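PDB 2JKS: bradyzoite surface antigen BSR4 from Toxoplasma gondii, which is of undetermined function but, as a bradyzoite member of the SAG1-related surface antigen superfamily, probably acts in attachment to host cells and in immune recognition, and can bind zinc. Local coordinates for residues A[30-35]-A[158-163]; A[42-47]-A[116-121]; A[56-61]-A[75-80]; A[92-97]-A[130-135]. All blocks are in the same frame, centred on the assembly; numbering follows the deposited sequence.

Contact 1 of 4, residues A[30-35]-A[158-163]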
loop_
_atom_site.group_PDB
_atom_site.type_symbol
_atom_site.label_atom_id
_atom_site.label_comp_id
_atom_site.label_asym_id
_atom_site.label_seq_id
_atom_site.Cartn_x
_atom_site.Cartn_y
_atom_site.Cartn_z
ATOM N N SER A 30 7.083 -18.222 -15.784
ATOM C CA SER A 30 6.478 -17.142 -14.994
ATOM C C SER A 30 5.566 -17.658 -13.876
ATOM O O SER A 30 4.852 -18.630 -14.048
ATOM C CB SER A 30 5.695 -16.183 -15.909
ATOM O OG SER A 30 6.569 -15.832 -16.989
ATOM N N GLY A 31 5.625 -17.005 -12.719
ATOM C CA GLY A 31 4.768 -17.370 -11.621
ATOM C C GLY A 31 4.662 -16.157 -10.735
ATOM O O GLY A 31 5.279 -15.142 -11.031
ATOM N N SER A 32 3.843 -16.256 -9.688
ATOM C CA SER A 32 3.519 -15.090 -8.840
ATOM C C SER A 32 3.491 -15.533 -7.433
ATOM O O SER A 32 3.323 -16.708 -7.173
ATOM C CB SER A 32 2.147 -14.500 -9.163
ATOM O OG SER A 32 2.244 -13.881 -10.415
ATOM N N LEU A 33 3.652 -14.577 -6.510
ATOM C CA LEU A 33 3.231 -14.807 -5.123
ATOM C C LEU A 33 2.790 -13.462 -4.542
ATOM O O LEU A 33 3.047 -12.425 -5.143
ATOM C CB LEU A 33 4.337 -15.424 -4.311
ATOM C CG LEU A 33 5.646 -14.680 -4.300
ATOM C CD1 LEU A 33 5.692 -13.708 -3.062
ATOM C CD2 LEU A 33 6.728 -15.738 -4.173
ATOM N N THR A 34 2.100 -13.483 -3.408
ATOM C CA THR A 34 1.541 -12.254 -2.829
ATOM C C THR A 34 2.051 -12.052 -1.419
ATOM O O THR A 34 2.041 -13.003 -0.617
ATOM C CB THR A 34 -0.026 -12.298 -2.827
ATOM O OG1 THR A 34 -0.465 -12.375 -4.177
ATOM C CG2 THR A 34 -0.650 -11.060 -2.126
ATOM N N LEU A 35 2.522 -10.839 -1.113
ATOM C CA LEU A 35 2.827 -10.471 0.277
ATOM C C LEU A 35 1.707 -9.608 0.839
ATOM O O LEU A 35 1.071 -8.828 0.120
ATOM C CB LEU A 35 4.187 -9.756 0.420
ATOM C CG LEU A 35 5.423 -10.570 0.026
ATOM C CD1 LEU A 35 6.649 -9.695 0.045
ATOM C CD2 LEU A 35 5.598 -11.825 0.923
ATOM N N THR A 158 6.483 -12.470 -10.425
ATOM C CA THR A 158 5.720 -11.305 -10.060
ATOM C C THR A 158 5.368 -11.373 -8.556
ATOM O O THR A 158 4.760 -12.334 -8.100
ATOM C CB THR A 158 4.450 -11.157 -10.931
ATOM O OG1 THR A 158 4.830 -11.061 -12.322
ATOM C CG2 THR A 158 3.634 -9.929 -10.527
ATOM N N VAL A 159 5.727 -10.332 -7.800
ATOM C CA VAL A 159 5.322 -10.261 -6.396
ATOM C C VAL A 159 4.310 -9.131 -6.267
ATOM O O VAL A 159 4.624 -7.985 -6.560
ATOM C CB VAL A 159 6.526 -10.006 -5.461
ATOM C CG1 VAL A 159 6.129 -9.853 -3.905
ATOM C CG2 VAL A 159 7.747 -11.065 -5.760
ATOM N N ASN A 160 3.108 -9.491 -5.838
ATOM C CA ASN A 160 2.018 -8.585 -5.531
ATOM C C ASN A 160 2.149 -8.271 -4.064
ATOM O O ASN A 160 2.423 -9.168 -3.273
ATOM C CB ASN A 160 0.700 -9.313 -5.848
ATOM C CG ASN A 160 0.585 -9.624 -7.326
ATOM O OD1 ASN A 160 0.554 -8.703 -8.135
ATOM N ND2 ASN A 160 0.618 -10.917 -7.697
ATOM N N VAL A 161 2.038 -7.000 -3.710
ATOM C CA VAL A 161 2.053 -6.571 -2.323
ATOM C C VAL A 161 0.696 -5.890 -2.070
ATOM O O VAL A 161 0.364 -4.906 -2.735
ATOM C CB VAL A 161 3.221 -5.593 -2.037
ATOM C CG1 VAL A 161 3.245 -5.223 -0.573
ATOM C CG2 VAL A 161 4.585 -6.205 -2.559
ATOM N N GLU A 162 -0.101 -6.479 -1.182
ATOM C CA GLU A 162 -1.431 -5.935 -0.884
ATOM C C GLU A 162 -1.277 -4.734 0.021
ATOM O O GLU A 162 -0.452 -4.749 0.927
ATOM C CB GLU A 162 -2.300 -6.978 -0.206
ATOM C CG GLU A 162 -2.471 -8.206 -1.092
ATOM C CD GLU A 162 -3.510 -9.191 -0.596
ATOM O OE1 GLU A 162 -3.924 -9.104 0.572
ATOM O OE2 GLU A 162 -3.901 -10.073 -1.390
ATOM N N ALA A 163 -2.087 -3.701 -0.234
ATOM C CA ALA A 163 -2.138 -2.500 0.590
ATOM C C ALA A 163 -2.467 -2.831 2.054
ATOM O O ALA A 163 -3.222 -3.759 2.334
ATOM C CB ALA A 163 -3.247 -1.561 0.027
HETATM O O HOH W 1 5.500 -13.397 -13.510
HETATM O O HOH W 2 0.358 -12.021 -10.470
#
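E162, just past the end of strand 152-161, lays its side chain against T34, the two crossing at about a right angle. Its CB sits 3.9 Å from L35 O. CG, anti to its own carbonyl carbon (chi1 -60°), turns to T34 CG2 at 3.5 Å, and the extended chain then carries CD past the same methyl to the carboxylate oxygen OE2, which lies 3.5 Å from T34 CG2. Five backbone hydrogen bonds join the segments, alternating in direction, from T158 N to G31 O through to E162 N, 2.9 Å from L35 O. The bridges S32-T158, L33-V159, T34-N160 and L35-V161 are all parallel, and the short axes diverge by 23°. A water links S32 OG (2.6 Å) with N160 ND2 (3.0 Å). Another water joins G31 O to T158 OG1. V159 CG1 touches L33 CD1 and L35 CD1, each at 4.0 Å, and both leucines continue onto A42 of strand 41-47. Strand 29-35 is thereby fixed as an outer strand of the mixed sheet, with S32, T34, T158 and N160 on one face and L33, L35, V159 and V161 on the other, buried one, as in the β-sandwich of the SRS domain.

Contact 2 of 4, residues A[42-47]-A[116-121]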
loop_
_atom_site.group_PDB
_atom_site.type_symbol
_atom_site.label_atom_id
_atom_site.label_comp_id
_atom_site.label_asym_id
_atom_site.label_seq_id
_atom_site.Cartn_x
_atom_site.Cartn_y
_atom_site.Cartn_z
ATOM N N ALA A 42 9.042 -12.871 1.596
ATOM C CA ALA A 42 9.223 -13.658 0.388
ATOM C C ALA A 42 10.658 -14.235 0.299
ATOM O O ALA A 42 11.604 -13.623 0.765
ATOM C CB ALA A 42 8.941 -12.811 -0.829
ATOM N N THR A 43 10.814 -15.437 -0.263
ATOM C CA THR A 43 12.151 -15.895 -0.585
ATOM C C THR A 43 12.256 -16.278 -2.049
ATOM O O THR A 43 11.296 -16.793 -2.631
ATOM C CB THR A 43 12.660 -17.037 0.337
ATOM O OG1 THR A 43 11.882 -18.204 0.111
ATOM C CG2 THR A 43 12.554 -16.662 1.819
ATOM N N PHE A 44 13.444 -16.044 -2.630
ATOM C CA PHE A 44 13.709 -16.299 -4.043
ATOM C C PHE A 44 15.062 -16.990 -4.148
ATOM O O PHE A 44 16.058 -16.483 -3.650
ATOM C CB PHE A 44 13.678 -14.993 -4.865
ATOM C CG PHE A 44 13.760 -15.197 -6.377
ATOM C CD1 PHE A 44 13.047 -16.207 -7.008
ATOM C CD2 PHE A 44 14.549 -14.341 -7.158
ATOM C CE1 PHE A 44 13.095 -16.382 -8.384
ATOM C CE2 PHE A 44 14.611 -14.497 -8.542
ATOM C CZ PHE A 44 13.863 -15.529 -9.155
ATOM N N GLU A 45 15.072 -18.154 -4.780
ATOM C CA GLU A 45 16.318 -18.897 -4.961
ATOM C C GLU A 45 16.539 -19.237 -6.434
ATOM O O GLU A 45 15.566 -19.530 -7.170
ATOM C CB GLU A 45 16.337 -20.142 -4.087
ATOM C CG GLU A 45 17.517 -21.046 -4.375
ATOM C CD GLU A 45 17.598 -22.223 -3.416
ATOM O OE1 GLU A 45 16.581 -22.496 -2.723
ATOM O OE2 GLU A 45 18.687 -22.875 -3.372
ATOM N N CYS A 46 17.789 -19.134 -6.883
ATOM C CA CYS A 46 18.142 -19.507 -8.259
ATOM C C CYS A 46 19.361 -20.390 -8.293
ATOM O O CYS A 46 20.414 -20.007 -7.781
ATOM C CB CYS A 46 18.374 -18.273 -9.108
ATOM S SG CYS A 46 16.888 -17.266 -9.149
ATOM N N SER A 47 19.208 -21.573 -8.885
ATOM C CA SER A 47 20.301 -22.523 -8.911
ATOM C C SER A 47 20.459 -23.111 -10.297
ATOM O O SER A 47 19.509 -23.165 -11.077
ATOM C CB SER A 47 20.123 -23.600 -7.836
ATOM O OG SER A 47 19.016 -24.423 -8.110
ATOM N N GLN A 116 22.160 -19.161 -5.425
ATOM C CA GLN A 116 21.906 -17.974 -4.671
ATOM C C GLN A 116 20.480 -17.880 -4.187
ATOM O O GLN A 116 19.542 -18.346 -4.856
ATOM C CB GLN A 116 22.271 -16.773 -5.521
ATOM C CG GLN A 116 23.738 -16.827 -5.961
ATOM C CD GLN A 116 23.984 -16.075 -7.245
ATOM O OE1 GLN A 116 24.020 -16.663 -8.341
ATOM N NE2 GLN A 116 24.155 -14.769 -7.131
ATOM N N LYS A 117 20.320 -17.294 -3.002
ATOM C CA LYS A 117 19.016 -17.120 -2.441
ATOM C C LYS A 117 18.935 -15.733 -1.792
ATOM O O LYS A 117 19.938 -15.228 -1.273
ATOM C CB LYS A 117 18.693 -18.247 -1.466
ATOM C CG LYS A 117 17.248 -18.201 -0.923
ATOM C CD LYS A 117 16.953 -19.478 -0.171
ATOM C CE LYS A 117 15.639 -19.467 0.548
ATOM N NZ LYS A 117 15.468 -20.868 1.094
ATOM N N TRP A 118 17.737 -15.143 -1.857
ATOM C CA TRP A 118 17.417 -13.803 -1.392
ATOM C C TRP A 118 16.121 -13.859 -0.601
ATOM O O TRP A 118 15.262 -14.698 -0.879
ATOM C CB TRP A 118 17.251 -12.802 -2.546
ATOM C CG TRP A 118 18.453 -12.672 -3.426
ATOM C CD1 TRP A 118 19.489 -11.772 -3.291
ATOM C CD2 TRP A 118 18.757 -13.472 -4.562
ATOM N NE1 TRP A 118 20.412 -11.969 -4.294
ATOM C CE2 TRP A 118 19.984 -13.002 -5.090
ATOM C CE3 TRP A 118 18.087 -14.532 -5.224
ATOM C CZ2 TRP A 118 20.578 -13.581 -6.229
ATOM C CZ3 TRP A 118 18.665 -15.098 -6.349
ATOM C CH2 TRP A 118 19.902 -14.615 -6.853
ATOM N N SER A 119 15.985 -12.928 0.347
ATOM C CA SER A 119 14.832 -12.813 1.250
ATOM C C SER A 119 14.366 -11.370 1.202
ATOM O O SER A 119 15.210 -10.477 1.200
ATOM C CB SER A 119 15.303 -13.041 2.712
ATOM O OG SER A 119 15.387 -14.404 2.989
ATOM N N LEU A 120 13.051 -11.136 1.162
ATOM C CA LEU A 120 12.480 -9.790 1.274
ATOM C C LEU A 120 11.511 -9.847 2.424
ATOM O O LEU A 120 10.539 -10.615 2.392
ATOM C CB LEU A 120 11.796 -9.316 -0.032
ATOM C CG LEU A 120 10.894 -8.064 0.043
ATOM C CD1 LEU A 120 11.714 -6.846 0.458
ATOM C CD2 LEU A 120 10.149 -7.777 -1.312
ATOM N N GLU A 121 11.795 -9.090 3.480
ATOM C CA GLU A 121 10.909 -9.102 4.648
ATOM C C GLU A 121 10.256 -7.716 4.762
ATOM O O GLU A 121 10.909 -6.742 5.048
ATOM C CB GLU A 121 11.688 -9.447 5.941
ATOM C CG GLU A 121 10.854 -9.229 7.216
ATOM C CD GLU A 121 11.684 -9.367 8.448
ATOM O OE1 GLU A 121 12.635 -8.555 8.637
ATOM O OE2 GLU A 121 11.391 -10.279 9.239
HETATM O O HOH W 3 14.070 -22.153 -1.750
#
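F44 and W118 form a hydrogen-bonded antiparallel pair, and F44 O both accepts W118 N at 2.8 Å and touches the indole edge, 3.2 Å from W118 CE3 and near the ring plane. The reciprocal bond runs from F44 N to W118 O at 2.9 Å, and bonds at A42-L120 and C46-Q116 continue the ladder. The two side chains lie side by side, pointing the same way, with F44 CD2 4.0 Å from W118 CE3. With SG anti to its carbonyl carbon (chi1 -60°), C46 reaches both rings: SG lies above one face of F44, offset toward the rim, and is 4.0 Å from W118 CZ3. Its direction to the centroid of the six-membered ring is 79° off the normal, a sulfur-aromatic contact at the edge. On the other face of the sheet, E45 CB packs on K117 CG at 3.8 Å. The extended K117 side chain crosses those of E45 and T43 obliquely, bringing CE to T43 CB at 3.9 Å. E45 OE1 and K117 NZ remain 4.3 Å apart, beyond a salt bridge, with a water bonded to the carboxylate and only weakly to the ammonium group. Further out, T43 OG1 is held by D13, W118 packs on T56 and I61 of strand 53-67, and C46 is disulfide-bonded to C138 of the facing sheet. Together these mark the core of a disulfide-pinned β-sandwich, the SRS domain fold.

Contact 3 of 4, residues A[56-61]-A[75-80]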
loop_
_atom_site.group_PDB
_atom_site.type_symbol
_atom_site.label_atom_id
_atom_site.label_comp_id
_atom_site.label_asym_id
_atom_site.label_seq_id
_atom_site.Cartn_x
_atom_site.Cartn_y
_atom_site.Cartn_z
ATOM N N THR A 56 20.705 -11.912 -12.101
ATOM C CA THR A 56 19.358 -11.531 -11.748
ATOM C C THR A 56 18.817 -10.434 -12.654
ATOM O O THR A 56 19.563 -9.796 -13.389
ATOM C CB THR A 56 19.264 -11.015 -10.277
ATOM O OG1 THR A 56 20.200 -9.944 -10.089
ATOM C CG2 THR A 56 19.514 -12.165 -9.251
ATOM N N ILE A 57 17.501 -10.220 -12.549
ATOM C CA ILE A 57 16.794 -9.100 -13.172
ATOM C C ILE A 57 15.960 -8.441 -12.050
ATOM O O ILE A 57 15.138 -9.099 -11.420
ATOM C CB ILE A 57 15.848 -9.538 -14.342
ATOM C CG1 ILE A 57 16.660 -10.075 -15.529
ATOM C CG2 ILE A 57 15.032 -8.352 -14.832
ATOM C CD1 ILE A 57 16.859 -11.622 -15.564
ATOM N N PRO A 58 16.244 -7.183 -11.726
ATOM C CA PRO A 58 17.335 -6.370 -12.262
ATOM C C PRO A 58 18.697 -6.954 -11.867
ATOM O O PRO A 58 18.761 -7.874 -11.069
ATOM C CB PRO A 58 17.149 -5.009 -11.567
ATOM C CG PRO A 58 15.771 -5.054 -10.990
ATOM C CD PRO A 58 15.498 -6.475 -10.676
ATOM N N THR A 59 19.771 -6.393 -12.430
ATOM C CA THR A 59 21.116 -6.929 -12.275
ATOM C C THR A 59 21.530 -6.912 -10.812
ATOM O O THR A 59 22.216 -7.810 -10.341
ATOM C CB THR A 59 22.117 -6.152 -13.219
ATOM O OG1 THR A 59 22.203 -4.788 -12.814
ATOM C CG2 THR A 59 21.550 -6.092 -14.600
ATOM N N ASN A 60 21.084 -5.903 -10.066
ATOM C CA ASN A 60 21.300 -5.910 -8.627
ATOM C C ASN A 60 19.990 -5.939 -7.839
ATOM O O ASN A 60 19.423 -4.886 -7.529
ATOM C CB ASN A 60 22.142 -4.707 -8.214
ATOM C CG ASN A 60 22.601 -4.793 -6.773
ATOM O OD1 ASN A 60 22.166 -5.656 -6.018
ATOM N ND2 ASN A 60 23.471 -3.886 -6.379
ATOM N N ILE A 61 19.520 -7.144 -7.530
ATOM C CA ILE A 61 18.259 -7.377 -6.795
ATOM C C ILE A 61 18.302 -6.777 -5.359
ATOM O O ILE A 61 17.264 -6.509 -4.718
ATOM C CB ILE A 61 17.984 -8.918 -6.758
ATOM C CG1 ILE A 61 16.535 -9.260 -6.430
ATOM C CG2 ILE A 61 18.915 -9.639 -5.800
ATOM C CD1 ILE A 61 16.170 -10.684 -6.813
ATOM N N THR A 75 16.365 2.582 -16.383
ATOM C CA THR A 75 16.948 1.383 -17.009
ATOM C C THR A 75 16.047 0.117 -17.095
ATOM O O THR A 75 15.536 -0.402 -16.092
ATOM C CB THR A 75 18.424 1.123 -16.537
ATOM O OG1 THR A 75 18.614 -0.256 -16.218
ATOM C CG2 THR A 75 18.786 1.962 -15.330
ATOM N N VAL A 76 15.858 -0.349 -18.332
ATOM C CA VAL A 76 14.904 -1.419 -18.678
ATOM C C VAL A 76 15.277 -2.807 -18.135
ATOM O O VAL A 76 16.451 -3.222 -18.172
ATOM C CB VAL A 76 14.676 -1.460 -20.228
ATOM C CG1 VAL A 76 14.237 -2.839 -20.717
ATOM C CG2 VAL A 76 13.652 -0.392 -20.656
ATOM N N CYS A 77 14.259 -3.523 -17.654
ATOM C CA CYS A 77 14.413 -4.888 -17.177
ATOM C C CYS A 77 14.281 -5.904 -18.299
ATOM O O CYS A 77 13.175 -6.183 -18.775
ATOM C CB CYS A 77 13.383 -5.172 -16.073
ATOM S SG CYS A 77 13.811 -4.416 -14.467
ATOM N N GLN A 78 15.418 -6.464 -18.708
ATOM C CA GLN A 78 15.509 -7.328 -19.896
ATOM C C GLN A 78 15.409 -8.832 -19.568
ATOM O O GLN A 78 16.088 -9.320 -18.670
ATOM C CB GLN A 78 16.819 -7.030 -20.672
ATOM C CG GLN A 78 17.204 -5.540 -20.753
ATOM C CD GLN A 78 18.382 -5.247 -21.720
ATOM O OE1 GLN A 78 18.196 -4.617 -22.760
ATOM N NE2 GLN A 78 19.585 -5.696 -21.361
ATOM N N PHE A 79 14.519 -9.539 -20.255
ATOM C CA PHE A 79 14.413 -10.998 -20.191
ATOM C C PHE A 79 14.689 -11.586 -21.590
ATOM O O PHE A 79 13.942 -11.343 -22.539
ATOM C CB PHE A 79 13.010 -11.432 -19.764
ATOM C CG PHE A 79 12.732 -11.296 -18.286
ATOM C CD1 PHE A 79 12.944 -12.374 -17.428
ATOM C CD2 PHE A 79 12.214 -10.113 -17.764
ATOM C CE1 PHE A 79 12.683 -12.278 -16.061
ATOM C CE2 PHE A 79 11.949 -10.005 -16.380
ATOM C CZ PHE A 79 12.192 -11.092 -15.538
ATOM N N GLY A 80 15.750 -12.375 -21.712
ATOM C CA GLY A 80 16.147 -12.873 -23.025
ATOM C C GLY A 80 16.644 -11.735 -23.899
ATOM O O GLY A 80 17.028 -10.674 -23.397
#
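The F79 ring receives I57 over one face: I57 CB stands above it, 4.1 Å from CZ, and I57 CG2 is 3.8 Å from CE2. These distances place the isoleucine over the outer end of the phenyl group, and the two side chains cross obliquely. F79 itself also touches A85 of strand 83-89 and V135 of strand 132-141. The other ring of the contact, that of P58, presents CG to C77 SG at 4.0 Å.

I57 carries most of the contact, meeting C77, Q78 and F79. Its two branches divide the work. CG2, anti to the backbone N, also reaches C77 CB at 3.8 Å, while CG1 (chi1 -67°) comes to 3.3 Å from Q78 O, a close approach of a methylene carbon to a peptide oxygen. No hydrogen bond connects the segments, which fits the sheet order: strand 83-89 lies between 53-67 and 76-79, so they meet through the side chains of 56-61, against side chains and one peptide oxygen of 75-80, and not as paired neighbours.

The shape of 56-61 brings I57 and P58 up together. Strand 53-67 is interrupted after I57, the peptide before P58 is cis, and T56 OG1 donates to P58 O at 2.7 Å, within the carbonyl plane, across the bend. C77 is also joined by a disulfide to C66, a later residue of strand 53-67 that I57 and P58 also touch. Chemically, then, the cohesion between 56-61 and 75-80 is apolar: carbon and sulfur surfaces are buried around the C66-C77 link, a covalent tie that probably limits their relative movement.

Contact 4 of 4, residues A[92-97]-A[130-135]. With ZN (zinc ion), chain F.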
loop_
_atom_site.group_PDB
_atom_site.type_symbol
_atom_site.label_atom_id
_atom_site.label_comp_id
_atom_site.label_asym_id
_atom_site.label_seq_id
_atom_site.Cartn_x
_atom_site.Cartn_y
_atom_site.Cartn_z
ATOM N N LYS A 92 11.425 1.013 -1.910
ATOM C CA LYS A 92 10.901 2.137 -1.148
ATOM C C LYS A 92 10.164 3.119 -2.053
ATOM O O LYS A 92 9.158 3.679 -1.653
ATOM C CB LYS A 92 11.988 2.810 -0.305
ATOM C CG LYS A 92 12.681 3.949 -0.973
ATOM C CD LYS A 92 13.688 4.650 -0.052
ATOM C CE LYS A 92 13.036 5.470 1.055
ATOM N NZ LYS A 92 12.127 6.560 0.609
ATOM N N ASP A 93 10.637 3.278 -3.288
ATOM C CA ASP A 93 9.962 4.121 -4.268
ATOM C C ASP A 93 8.689 3.497 -4.827
ATOM O O ASP A 93 7.695 4.184 -4.958
ATOM C CB ASP A 93 10.895 4.487 -5.414
ATOM C CG ASP A 93 11.849 5.624 -5.066
ATOM O OD1 ASP A 93 11.661 6.277 -4.011
ATOM O OD2 ASP A 93 12.786 5.853 -5.857
ATOM N N LEU A 94 8.714 2.209 -5.171
ATOM C CA LEU A 94 7.512 1.509 -5.641
ATOM C C LEU A 94 6.447 1.502 -4.539
ATOM O O LEU A 94 5.282 1.763 -4.806
ATOM C CB LEU A 94 7.824 0.070 -6.066
ATOM C CG LEU A 94 6.638 -0.783 -6.579
ATOM C CD1 LEU A 94 5.969 -0.211 -7.808
ATOM C CD2 LEU A 94 7.081 -2.137 -6.896
ATOM N N LEU A 95 6.872 1.273 -3.301
ATOM C CA LEU A 95 5.932 1.134 -2.185
ATOM C C LEU A 95 5.479 2.477 -1.635
ATOM O O LEU A 95 4.499 2.566 -0.858
ATOM C CB LEU A 95 6.542 0.281 -1.062
ATOM C CG LEU A 95 6.770 -1.187 -1.487
ATOM C CD1 LEU A 95 7.382 -1.984 -0.382
ATOM C CD2 LEU A 95 5.481 -1.909 -2.032
ATOM N N GLU A 96 6.213 3.516 -2.042
ATOM C CA GLU A 96 5.990 4.894 -1.594
ATOM C C GLU A 96 6.062 5.015 -0.094
ATOM O O GLU A 96 5.224 5.668 0.504
ATOM C CB GLU A 96 4.661 5.431 -2.096
ATOM C CG GLU A 96 4.653 5.737 -3.539
ATOM C CD GLU A 96 3.304 6.178 -3.997
ATOM O OE1 GLU A 96 2.757 5.531 -4.899
ATOM O OE2 GLU A 96 2.756 7.153 -3.446
ATOM N N THR A 97 7.078 4.397 0.495
ATOM C CA THR A 97 7.216 4.327 1.935
ATOM C C THR A 97 8.543 4.945 2.368
ATOM O O THR A 97 9.367 5.284 1.521
ATOM C CB THR A 97 6.972 2.854 2.478
ATOM O OG1 THR A 97 7.766 1.907 1.738
ATOM C CG2 THR A 97 5.458 2.459 2.372
ATOM N N THR A 130 -1.739 1.638 -1.528
ATOM C CA THR A 130 -2.384 1.105 -2.692
ATOM C C THR A 130 -1.719 -0.230 -3.055
ATOM O O THR A 130 -0.568 -0.456 -2.679
ATOM C CB THR A 130 -2.300 2.099 -3.907
ATOM O OG1 THR A 130 -0.932 2.351 -4.200
ATOM C CG2 THR A 130 -2.975 3.456 -3.557
ATOM N N ASP A 131 -2.446 -1.074 -3.784
ATOM C CA ASP A 131 -1.923 -2.395 -4.199
ATOM C C ASP A 131 -0.752 -2.227 -5.151
ATOM O O ASP A 131 -0.844 -1.436 -6.070
ATOM C CB ASP A 131 -3.028 -3.252 -4.822
ATOM C CG ASP A 131 -4.142 -3.587 -3.831
ATOM O OD1 ASP A 131 -3.878 -3.709 -2.613
ATOM O OD2 ASP A 131 -5.291 -3.758 -4.262
ATOM N N LYS A 132 0.348 -2.944 -4.895
ATOM C CA LYS A 132 1.535 -2.863 -5.728
ATOM C C LYS A 132 1.953 -4.228 -6.269
ATOM O O LYS A 132 1.659 -5.283 -5.688
ATOM C CB LYS A 132 2.726 -2.256 -4.957
ATOM C CG LYS A 132 2.464 -0.897 -4.281
ATOM C CD LYS A 132 2.347 0.235 -5.316
ATOM C CE LYS A 132 2.022 1.544 -4.590
ATOM N NZ LYS A 132 1.899 2.631 -5.604
ATOM N N ALA A 133 2.711 -4.187 -7.353
ATOM C CA ALA A 133 3.362 -5.364 -7.909
ATOM C C ALA A 133 4.757 -5.010 -8.420
ATOM O O ALA A 133 4.989 -3.913 -8.966
ATOM C CB ALA A 133 2.509 -5.945 -9.049
ATOM N N PHE A 134 5.674 -5.952 -8.302
ATOM C CA PHE A 134 6.982 -5.809 -8.946
ATOM C C PHE A 134 7.388 -7.150 -9.494
ATOM O O PHE A 134 6.681 -8.155 -9.276
ATOM C CB PHE A 134 8.039 -5.241 -7.957
ATOM C CG PHE A 134 8.396 -6.177 -6.796
ATOM C CD1 PHE A 134 9.330 -7.220 -6.985
ATOM C CD2 PHE A 134 7.825 -5.994 -5.534
ATOM C CE1 PHE A 134 9.671 -8.060 -5.978
ATOM C CE2 PHE A 134 8.197 -6.850 -4.449
ATOM C CZ PHE A 134 9.130 -7.872 -4.695
ATOM N N VAL A 135 8.514 -7.152 -10.207
ATOM C CA VAL A 135 9.038 -8.336 -10.904
ATOM C C VAL A 135 10.557 -8.426 -10.577
ATOM O O VAL A 135 11.285 -7.410 -10.526
ATOM C CB VAL A 135 8.767 -8.275 -12.482
ATOM C CG1 VAL A 135 9.701 -9.197 -13.263
ATOM C CG2 VAL A 135 7.324 -8.649 -12.835
HETATM ZN ZN ZN F . 0.901 6.621 -5.220
HETATM O O HOH W 4 1.432 8.086 -7.084
#
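K132 and E96 form a salt bridge, with K132 NZ donating to E96 OE1 at 3.1 Å. The ammonium group arrives on the anti side of that oxygen and 32° out of the carboxylate plane. Metal coordination uses the same atom: E96 OE1 binds the zinc ion at 2.2 Å, E96 OE2 stands at 2.6 Å, a water is at 2.4 Å, and D205 from the second SRS domain is a further ligand. Van der Waals contacts line the lysine's path. K132 bends at chi2 (-72°), which places CD against L94 O, and CE follows at 3.3 Å from that oxygen, while CG rests 3.9 Å from L95 CD2. L94 CG lies anti to the backbone N; its CD2 is 3.4 Å from F134 CB and equally close to A133 O, the side chain crossing F134 at about a right angle. Backbone geometry completes the set: a Schellman motif ends helix 91-95, with E96 at positive phi, T97 N bonded to K92 O and a weaker E96 N to D93 O bond. One carboxylate oxygen is thus shared by a metal and an ammonium group; both positive partners should favour its ionised form, and the zinc ion bridges the two domains through E96 and D205.

All four contacts lie in the first SRS domain, which has two facing sheets. Contacts 1, 3 and 4 all reach the six-stranded sheet, whereas contact 2 pairs strands of the five-stranded one. Contact 2 meets contact 4 across the sandwich through L120 on F134, besides its packing on contacts 1 and 3. Contacts 1 and 2 are backbone ladders, parallel and antiparallel respectively, each with a buried and a more polar face. Contact 3 is buried and lacks cross-segment hydrogen bonds, while contacts 1, 2 and 4 are partly buried. Contact 4, nearest the chain's centre, adds charge and zinc, and its strand 132-141 hydrogen-bonds directly to contact 1's 152-161.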